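PDB 3BIL: probable LacI-family transcriptional regulator from Corynebacterium glutamicum ATCC 13032, which probably binds cis-regulatory DNA and regulates transcription, although its specific function has not been established. Local coordinates for residues S166-A180 and E201-I215. Residues are numbered along the deposited sequence; the frame is centred on the assembly and turned at random.
Sequences SNPQPGIAAAVELLA and ERLEDFKAACANSKI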
ATOM      1  N   SER A 166      -3.461   5.413  18.892  1.00 40.37           N
ATOM      2  CA  SER A 166      -2.229   4.840  19.410  1.00 38.85           C
ATOM      3  C   SER A 166      -1.521   5.851  20.294  1.00 35.90           C
ATOM      4  O   SER A 166      -1.537   7.039  19.995  1.00 35.00           O
ATOM      5  CB  SER A 166      -1.309   4.391  18.280  1.00 40.44           C
ATOM      6  OG  SER A 166      -0.634   5.502  17.708  1.00 41.28           O
ATOM      7  N   ASN A 167      -0.947   5.392  21.402  1.00 34.18           N
ATOM      8  CA  ASN A 167      -0.134   6.270  22.249  1.00 35.96           C
ATOM      9  C   ASN A 167       1.309   6.251  21.804  1.00 34.78           C
ATOM     10  O   ASN A 167       1.989   5.226  21.943  1.00 38.10           O
ATOM     11  CB  ASN A 167      -0.227   5.926  23.739  1.00 33.31           C
ATOM     12  CG  ASN A 167       0.774   6.725  24.591  1.00 33.14           C
ATOM     13  OD1 ASN A 167       1.421   7.675  24.127  1.00 30.76           O
ATOM     14  ND2 ASN A 167       0.910   6.324  25.834  1.00 29.41           N
ATOM     15  N   PRO A 168       1.793   7.386  21.277  1.00 34.56           N
ATOM     16  CA  PRO A 168       3.119   7.374  20.632  1.00 27.41           C
ATOM     17  C   PRO A 168       4.288   7.515  21.567  1.00 25.41           C
ATOM     18  O   PRO A 168       5.445   7.284  21.160  1.00 28.25           O
ATOM     19  CB  PRO A 168       3.054   8.561  19.659  1.00 29.24           C
ATOM     20  CG  PRO A 168       1.820   9.390  20.072  1.00 28.84           C
ATOM     21  CD  PRO A 168       1.131   8.706  21.211  1.00 29.69           C
ATOM     22  N   GLN A 169       4.023   7.863  22.825  1.00 28.21           N
ATOM     23  CA  GLN A 169       5.116   8.206  23.755  1.00 27.93           C
ATOM     24  C   GLN A 169       6.100   7.031  24.064  1.00 28.25           C
ATOM     25  O   GLN A 169       7.337   7.228  24.067  1.00 27.83           O
ATOM     26  CB  GLN A 169       4.533   8.841  25.012  1.00 31.44           C
ATOM     27  CG  GLN A 169       5.521   9.448  26.016  1.00 37.57           C
ATOM     28  CD  GLN A 169       6.322   8.417  26.799  1.00 43.13           C
ATOM     29  OE1 GLN A 169       5.804   7.371  27.228  1.00 46.93           O
ATOM     30  NE2 GLN A 169       7.610   8.709  26.991  1.00 47.88           N
ATOM     31  N   PRO A 170       5.568   5.821  24.359  1.00 25.78           N
ATOM     32  CA  PRO A 170       6.452   4.684  24.645  1.00 23.90           C
ATOM     33  C   PRO A 170       7.427   4.299  23.548  1.00 23.46           C
ATOM     34  O   PRO A 170       8.598   4.095  23.834  1.00 28.83           O
ATOM     35  CB  PRO A 170       5.473   3.551  24.952  1.00 27.26           C
ATOM     36  CG  PRO A 170       4.217   4.266  25.432  1.00 30.07           C
ATOM     37  CD  PRO A 170       4.140   5.467  24.551  1.00 27.17           C
ATOM     38  N   GLY A 171       6.979   4.229  22.295  1.00 26.16           N
ATOM     39  CA  GLY A 171       7.886   3.988  21.140  1.00 20.19           C
ATOM     40  C   GLY A 171       8.882   5.117  20.877  1.00 21.01           C
ATOM     41  O   GLY A 171      10.110   4.874  20.684  1.00 20.14           O
ATOM     42  N   ILE A 172       8.384   6.359  20.905  1.00 19.70           N
ATOM     43  CA  ILE A 172       9.252   7.527  20.683  1.00 19.19           C
ATOM     44  C   ILE A 172      10.341   7.632  21.768  1.00 19.59           C
ATOM     45  O   ILE A 172      11.585   7.744  21.459  1.00 17.07           O
ATOM     46  CB  ILE A 172       8.454   8.795  20.497  1.00 21.55           C
ATOM     47  CG1 ILE A 172       7.586   8.672  19.236  1.00 23.94           C
ATOM     48  CG2 ILE A 172       9.380   9.977  20.339  1.00 24.50           C
ATOM     49  CD1 ILE A 172       6.440   9.698  19.107  1.00 23.65           C
ATOM     50  N   ALA A 173       9.910   7.503  23.025  1.00 16.22           N
ATOM     51  CA  ALA A 173      10.876   7.494  24.147  1.00 15.66           C
ATOM     52  C   ALA A 173      11.918   6.404  24.001  1.00 22.46           C
ATOM     53  O   ALA A 173      13.104   6.665  24.218  1.00 24.69           O
ATOM     54  CB  ALA A 173      10.176   7.346  25.431  1.00 22.22           C
ATOM     55  N   ALA A 174      11.525   5.186  23.586  1.00 25.77           N
ATOM     56  CA  ALA A 174      12.555   4.149  23.412  1.00 21.02           C
ATOM     57  C   ALA A 174      13.469   4.357  22.241  1.00 19.62           C
ATOM     58  O   ALA A 174      14.701   4.077  22.316  1.00 23.79           O
ATOM     59  CB  ALA A 174      11.955   2.788  23.367  1.00 24.08           C
ATOM     60  N   ALA A 175      12.907   4.834  21.137  1.00 21.85           N
ATOM     61  CA  ALA A 175      13.769   5.194  20.013  1.00 18.89           C
ATOM     62  C   ALA A 175      14.746   6.287  20.409  1.00 19.26           C
ATOM     63  O   ALA A 175      15.938   6.163  20.117  1.00 19.97           O
ATOM     64  CB  ALA A 175      12.978   5.597  18.821  1.00 23.27           C
ATOM     65  N   VAL A 176      14.286   7.348  21.094  1.00 21.33           N
ATOM     66  CA  VAL A 176      15.236   8.417  21.526  1.00 21.43           C
ATOM     67  C   VAL A 176      16.318   7.879  22.462  1.00 22.54           C
ATOM     68  O   VAL A 176      17.519   8.106  22.217  1.00 24.51           O
ATOM     69  CB  VAL A 176      14.531   9.651  22.128  1.00 27.17           C
ATOM     70  CG1 VAL A 176      15.526  10.587  22.785  1.00 19.70           C
ATOM     71  CG2 VAL A 176      13.738  10.416  21.029  1.00 26.47           C
ATOM     72  N   GLU A 177      15.895   7.123  23.490  1.00 24.90           N
ATOM     73  CA  GLU A 177      16.805   6.434  24.418  1.00 31.64           C
ATOM     74  C   GLU A 177      17.891   5.688  23.683  1.00 30.42           C
ATOM     75  O   GLU A 177      19.068   5.900  23.943  1.00 34.71           O
ATOM     76  CB  GLU A 177      16.054   5.505  25.389  1.00 40.39           C
ATOM     77  CG  GLU A 177      15.912   6.053  26.822  1.00 48.80           C
ATOM     78  CD  GLU A 177      17.274   6.461  27.448  1.00 58.83           C
ATOM     79  OE1 GLU A 177      18.149   5.568  27.635  1.00 62.29           O
ATOM     80  OE2 GLU A 177      17.472   7.675  27.747  1.00 56.83           O
ATOM     81  N   LEU A 178      17.481   4.859  22.726  1.00 29.87           N
ATOM     82  CA  LEU A 178      18.382   4.094  21.884  1.00 27.77           C
ATOM     83  C   LEU A 178      19.314   4.946  21.057  1.00 30.21           C
ATOM     84  O   LEU A 178      20.499   4.604  20.924  1.00 31.36           O
ATOM     85  CB  LEU A 178      17.561   3.162  20.980  1.00 29.35           C
ATOM     86  CG  LEU A 178      18.267   2.068  20.169  1.00 31.34           C
ATOM     87  CD1 LEU A 178      19.027   1.118  21.070  1.00 34.26           C
ATOM     88  CD2 LEU A 178      17.269   1.289  19.347  1.00 36.17           C
ATOM     89  N   LEU A 179      18.810   6.049  20.483  1.00 29.81           N
ATOM     90  CA  LEU A 179      19.713   6.966  19.752  1.00 30.69           C
ATOM     91  C   LEU A 179      20.750   7.531  20.708  1.00 31.11           C
ATOM     92  O   LEU A 179      21.956   7.600  20.373  1.00 31.88           O
ATOM     93  CB  LEU A 179      18.973   8.082  18.957  1.00 24.90           C
ATOM     94  CG  LEU A 179      18.075   7.494  17.846  1.00 21.34           C
ATOM     95  CD1 LEU A 179      16.958   8.393  17.344  1.00 21.76           C
ATOM     96  CD2 LEU A 179      18.879   6.837  16.725  1.00 17.71           C
ATOM     97  N   ALA A 180      20.293   7.894  21.903  1.00 28.72           N
ATOM     98  CA  ALA A 180      21.190   8.502  22.882  1.00 32.31           C
ATOM     99  C   ALA A 180      22.310   7.549  23.329  1.00 36.37           C
ATOM    100  O   ALA A 180      23.484   7.955  23.312  1.00 33.77           O
ATOM    101  CB  ALA A 180      20.421   9.008  24.056  1.00 31.83           C
ATOM    102  N   GLU A 201       1.070  15.544  18.601  1.00 38.49           N
ATOM    103  CA  GLU A 201       1.334  14.527  19.619  1.00 37.58           C
ATOM    104  C   GLU A 201       2.783  13.987  19.548  1.00 34.56           C
ATOM    105  O   GLU A 201       3.507  14.008  20.544  1.00 35.85           O
ATOM    106  CB  GLU A 201       0.344  13.389  19.466  1.00 44.57           C
ATOM    107  CG  GLU A 201      -0.653  13.217  20.595  1.00 52.09           C
ATOM    108  CD  GLU A 201      -0.363  11.991  21.454  1.00 54.75           C
ATOM    109  OE1 GLU A 201      -1.208  11.061  21.470  1.00 49.71           O
ATOM    110  OE2 GLU A 201       0.716  11.960  22.103  1.00 58.60           O
ATOM    111  N   ARG A 202       3.200  13.542  18.365  1.00 30.45           N
ATOM    112  CA  ARG A 202       4.483  12.881  18.181  1.00 30.77           C
ATOM    113  C   ARG A 202       5.631  13.842  18.200  1.00 32.15           C
ATOM    114  O   ARG A 202       6.768  13.440  18.519  1.00 30.26           O
ATOM    115  CB  ARG A 202       4.508  12.113  16.852  1.00 31.02           C
ATOM    116  CG  ARG A 202       3.373  11.098  16.751  1.00 31.27           C
ATOM    117  CD  ARG A 202       3.507  10.263  15.525  1.00 25.61           C
ATOM    118  NE  ARG A 202       2.342   9.424  15.398  1.00 26.69           N
ATOM    119  CZ  ARG A 202       2.028   8.784  14.283  1.00 28.66           C
ATOM    120  NH1 ARG A 202       2.788   8.944  13.217  1.00 26.16           N
ATOM    121  NH2 ARG A 202       0.947   8.022  14.222  1.00 26.16           N
ATOM    122  N   LEU A 203       5.377  15.098  17.819  1.00 31.12           N
ATOM    123  CA  LEU A 203       6.457  16.074  17.917  1.00 33.15           C
ATOM    124  C   LEU A 203       6.625  16.565  19.378  1.00 34.57           C
ATOM    125  O   LEU A 203       7.765  16.703  19.847  1.00 36.15           O
ATOM    126  CB  LEU A 203       6.323  17.197  16.884  1.00 28.50           C
ATOM    127  CG  LEU A 203       7.129  18.467  17.148  1.00 25.11           C
ATOM    128  CD1 LEU A 203       8.588  18.334  16.668  1.00 18.82           C
ATOM    129  CD2 LEU A 203       6.406  19.661  16.491  1.00 22.10           C
ATOM    130  N   GLU A 204       5.524  16.776  20.113  1.00 37.00           N
ATOM    131  CA  GLU A 204       5.635  16.977  21.586  1.00 46.99           C
ATOM    132  C   GLU A 204       6.518  15.860  22.204  1.00 44.77           C
ATOM    133  O   GLU A 204       7.545  16.170  22.842  1.00 44.12           O
ATOM    134  CB  GLU A 204       4.282  17.010  22.333  1.00 49.04           C
ATOM    135  CG  GLU A 204       3.201  18.000  21.851  1.00 56.31           C
ATOM    136  CD  GLU A 204       1.808  17.791  22.546  1.00 58.93           C
ATOM    137  OE1 GLU A 204       0.789  18.327  22.027  1.00 62.04           O
ATOM    138  OE2 GLU A 204       1.724  17.095  23.602  1.00 61.49           O
ATOM    139  N   ASP A 205       6.144  14.585  21.964  1.00 39.59           N
ATOM    140  CA  ASP A 205       6.815  13.409  22.560  1.00 31.02           C
ATOM    141  C   ASP A 205       8.274  13.248  22.189  1.00 29.54           C
ATOM    142  O   ASP A 205       9.118  12.857  22.987  1.00 32.24           O
ATOM    143  CB  ASP A 205       6.062  12.140  22.204  1.00 35.13           C
ATOM    144  CG  ASP A 205       4.637  12.153  22.722  1.00 40.27           C
ATOM    145  OD1 ASP A 205       3.790  11.398  22.203  1.00 43.83           O
ATOM    146  OD2 ASP A 205       4.350  12.921  23.656  1.00 44.31           O
ATOM    147  N   PHE A 206       8.597  13.521  20.956  1.00 26.12           N
ATOM    148  CA  PHE A 206       9.981  13.487  20.600  1.00 22.85           C
ATOM    149  C   PHE A 206      10.724  14.618  21.342  1.00 26.29           C
ATOM    150  O   PHE A 206      11.898  14.435  21.739  1.00 32.13           O
ATOM    151  CB  PHE A 206      10.126  13.585  19.059  1.00 18.95           C
ATOM    152  CG  PHE A 206      11.490  14.011  18.610  1.00 16.89           C
ATOM    153  CD1 PHE A 206      12.489  13.079  18.432  1.00 13.84           C
ATOM    154  CD2 PHE A 206      11.778  15.375  18.419  1.00 19.74           C
ATOM    155  CE1 PHE A 206      13.766  13.464  18.016  1.00 16.89           C
ATOM    156  CE2 PHE A 206      13.050  15.788  18.049  1.00 18.30           C
ATOM    157  CZ  PHE A 206      14.057  14.819  17.843  1.00 17.84           C
ATOM    158  N   LYS A 207      10.078  15.777  21.521  1.00 25.59           N
ATOM    159  CA  LYS A 207      10.755  16.913  22.209  1.00 34.37           C
ATOM    160  C   LYS A 207      11.041  16.585  23.691  1.00 33.19           C
ATOM    161  O   LYS A 207      12.204  16.660  24.146  1.00 33.06           O
ATOM    162  CB  LYS A 207       9.998  18.253  22.044  1.00 36.52           C
ATOM    163  CG  LYS A 207      10.303  19.071  20.740  1.00 38.11           C
ATOM    164  CD  LYS A 207       9.097  19.951  20.418  1.00 36.98           C
ATOM    165  CE  LYS A 207       9.465  21.369  19.891  1.00 43.83           C
ATOM    166  NZ  LYS A 207       8.221  22.153  19.386  1.00 43.32           N
ATOM    167  N   ALA A 208       9.998  16.162  24.410  1.00 29.48           N
ATOM    168  CA  ALA A 208      10.137  15.670  25.799  1.00 31.11           C
ATOM    169  C   ALA A 208      11.128  14.511  25.991  1.00 31.66           C
ATOM    170  O   ALA A 208      11.964  14.562  26.894  1.00 35.94           O
ATOM    171  CB  ALA A 208       8.776  15.316  26.369  1.00 27.26           C
ATOM    172  N   ALA A 209      11.051  13.476  25.148  1.00 28.56           N
ATOM    173  CA  ALA A 209      12.043  12.385  25.180  1.00 26.00           C
ATOM    174  C   ALA A 209      13.473  12.871  25.081  1.00 27.20           C
ATOM    175  O   ALA A 209      14.346  12.329  25.732  1.00 29.27           O
ATOM    176  CB  ALA A 209      11.798  11.370  24.071  1.00 23.03           C
ATOM    177  N   CYS A 210      13.730  13.846  24.216  1.00 29.28           N
ATOM    178  CA  CYS A 210      15.070  14.398  24.087  1.00 29.77           C
ATOM    179  C   CYS A 210      15.528  15.064  25.391  1.00 34.39           C
ATOM    180  O   CYS A 210      16.680  14.895  25.826  1.00 37.22           O
ATOM    181  CB  CYS A 210      15.097  15.391  22.940  1.00 31.71           C
ATOM    182  SG  CYS A 210      15.100  14.606  21.304  1.00 31.96           S
ATOM    183  N   ALA A 211      14.622  15.813  26.011  1.00 36.57           N
ATOM    184  CA  ALA A 211      14.888  16.430  27.302  1.00 37.76           C
ATOM    185  C   ALA A 211      15.046  15.294  28.295  1.00 41.37           C
ATOM    186  O   ALA A 211      16.054  15.216  28.993  1.00 44.65           O
ATOM    187  CB  ALA A 211      13.736  17.372  27.712  1.00 32.26           C
ATOM    188  N   ASN A 212      14.070  14.390  28.356  1.00 44.50           N
ATOM    189  CA  ASN A 212      14.146  13.374  29.380  1.00 46.01           C
ATOM    190  C   ASN A 212      15.387  12.512  29.273  1.00 43.11           C
ATOM    191  O   ASN A 212      15.872  12.004  30.286  1.00 46.91           O
ATOM    192  CB  ASN A 212      12.914  12.497  29.473  1.00 50.43           C
ATOM    193  CG  ASN A 212      13.084  11.419  30.547  1.00 57.57           C
ATOM    194  OD1 ASN A 212      12.694  11.627  31.700  1.00 62.78           O
ATOM    195  ND2 ASN A 212      13.741  10.296  30.196  1.00 55.50           N
ATOM    196  N   SER A 213      15.875  12.319  28.052  1.00 39.47           N
ATOM    197  CA  SER A 213      17.084  11.546  27.805  1.00 32.96           C
ATOM    198  C   SER A 213      18.308  12.428  27.974  1.00 35.60           C
ATOM    199  O   SER A 213      19.439  11.950  27.824  1.00 35.14           O
ATOM    200  CB  SER A 213      17.063  10.981  26.388  1.00 36.37           C
ATOM    201  OG  SER A 213      16.276   9.805  26.281  1.00 38.11           O
ATOM    202  N   LYS A 214      18.071  13.725  28.238  1.00 40.64           N
ATOM    203  CA  LYS A 214      19.114  14.779  28.363  1.00 40.71           C
ATOM    204  C   LYS A 214      20.123  14.774  27.220  1.00 39.62           C
ATOM    205  O   LYS A 214      21.325  14.623  27.459  1.00 34.08           O
ATOM    206  CB  LYS A 214      19.896  14.662  29.693  1.00 48.65           C
ATOM    207  CG  LYS A 214      19.055  14.433  30.972  1.00 53.81           C
ATOM    208  CD  LYS A 214      19.175  12.994  31.470  1.00 57.98           C
ATOM    209  CE  LYS A 214      20.479  12.772  32.283  1.00 60.88           C
ATOM    210  NZ  LYS A 214      21.110  11.452  31.957  1.00 61.09           N
ATOM    211  N   ILE A 215      19.637  14.927  25.986  1.00 39.18           N
ATOM    212  CA  ILE A 215      20.532  15.128  24.831  1.00 37.52           C
ATOM    213  C   ILE A 215      20.405  16.532  24.257  1.00 40.12           C
ATOM    214  O   ILE A 215      21.126  16.897  23.313  1.00 40.11           O
ATOM    215  CB  ILE A 215      20.363  14.039  23.707  1.00 29.18           C
ATOM    216  CG1 ILE A 215      18.877  13.826  23.391  1.00 27.20           C
ATOM    217  CG2 ILE A 215      21.039  12.768  24.161  1.00 23.28           C
ATOM    218  CD1 ILE A 215      18.607  13.236  22.039  1.00 29.58           C
TER
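Val176 and Ile172, one turn apart on helix 169-180, show how two beta-branched side chains can join neighbouring helices by dividing their branches among several partners. In Val176 the methyl CG1 lies anti to the backbone N (chi1 169°), turned toward the end of helix 201-212, where it touches Ala209 O at 3.6 Å and reaches Ser213 and Ile215. The other methyl, CG2, rests against Ala209 CB at 3.7 Å and meets Phe206 CD1, the two side chains crossing at about a right angle. Ile172 works similarly a turn earlier: CG2 packs on the backbone of Phe206, 3.6 Å from its CA, while CD1 reaches back to Arg202 CB. The closest backbone approach is at Ala173 and Ala209, their CA atoms 5.1 Å apart, with the Ala209 methyl against Ala173 CA; the segment axes approach to 8.9 Å at a crossing angle of -41°.

Pro168 carries the contact back toward strand 163-167. Its CG approaches Asp205 OD1 at 3.5 Å, its CD lies against the carboxylate of Glu201, and CB packs on the aliphatic CG of Arg202. At the other end Ser213 OG donates to Glu177 OE2 over 2.8 Å, on the anti side of the carboxylate and 26° out of its plane. Next, the positive phi of Lys214 belongs to the Schellman motif ending helix 201-212.

Strand 163-167 runs through a short turn, where Asn167 caps Gln169 N, into helix 169-180; strand 187-190 and helix 197-212 follow in the alternating beta-alpha order of the periplasmic-binding-protein fold, both helices on one face of the sheet over parallel strands 187-190 and 244-247. Ile172 also packs on Phe246, the Phe206 ring stacks with Tyr189, and Arg202 NH1 donates a hydrogen bond to Gly248 O.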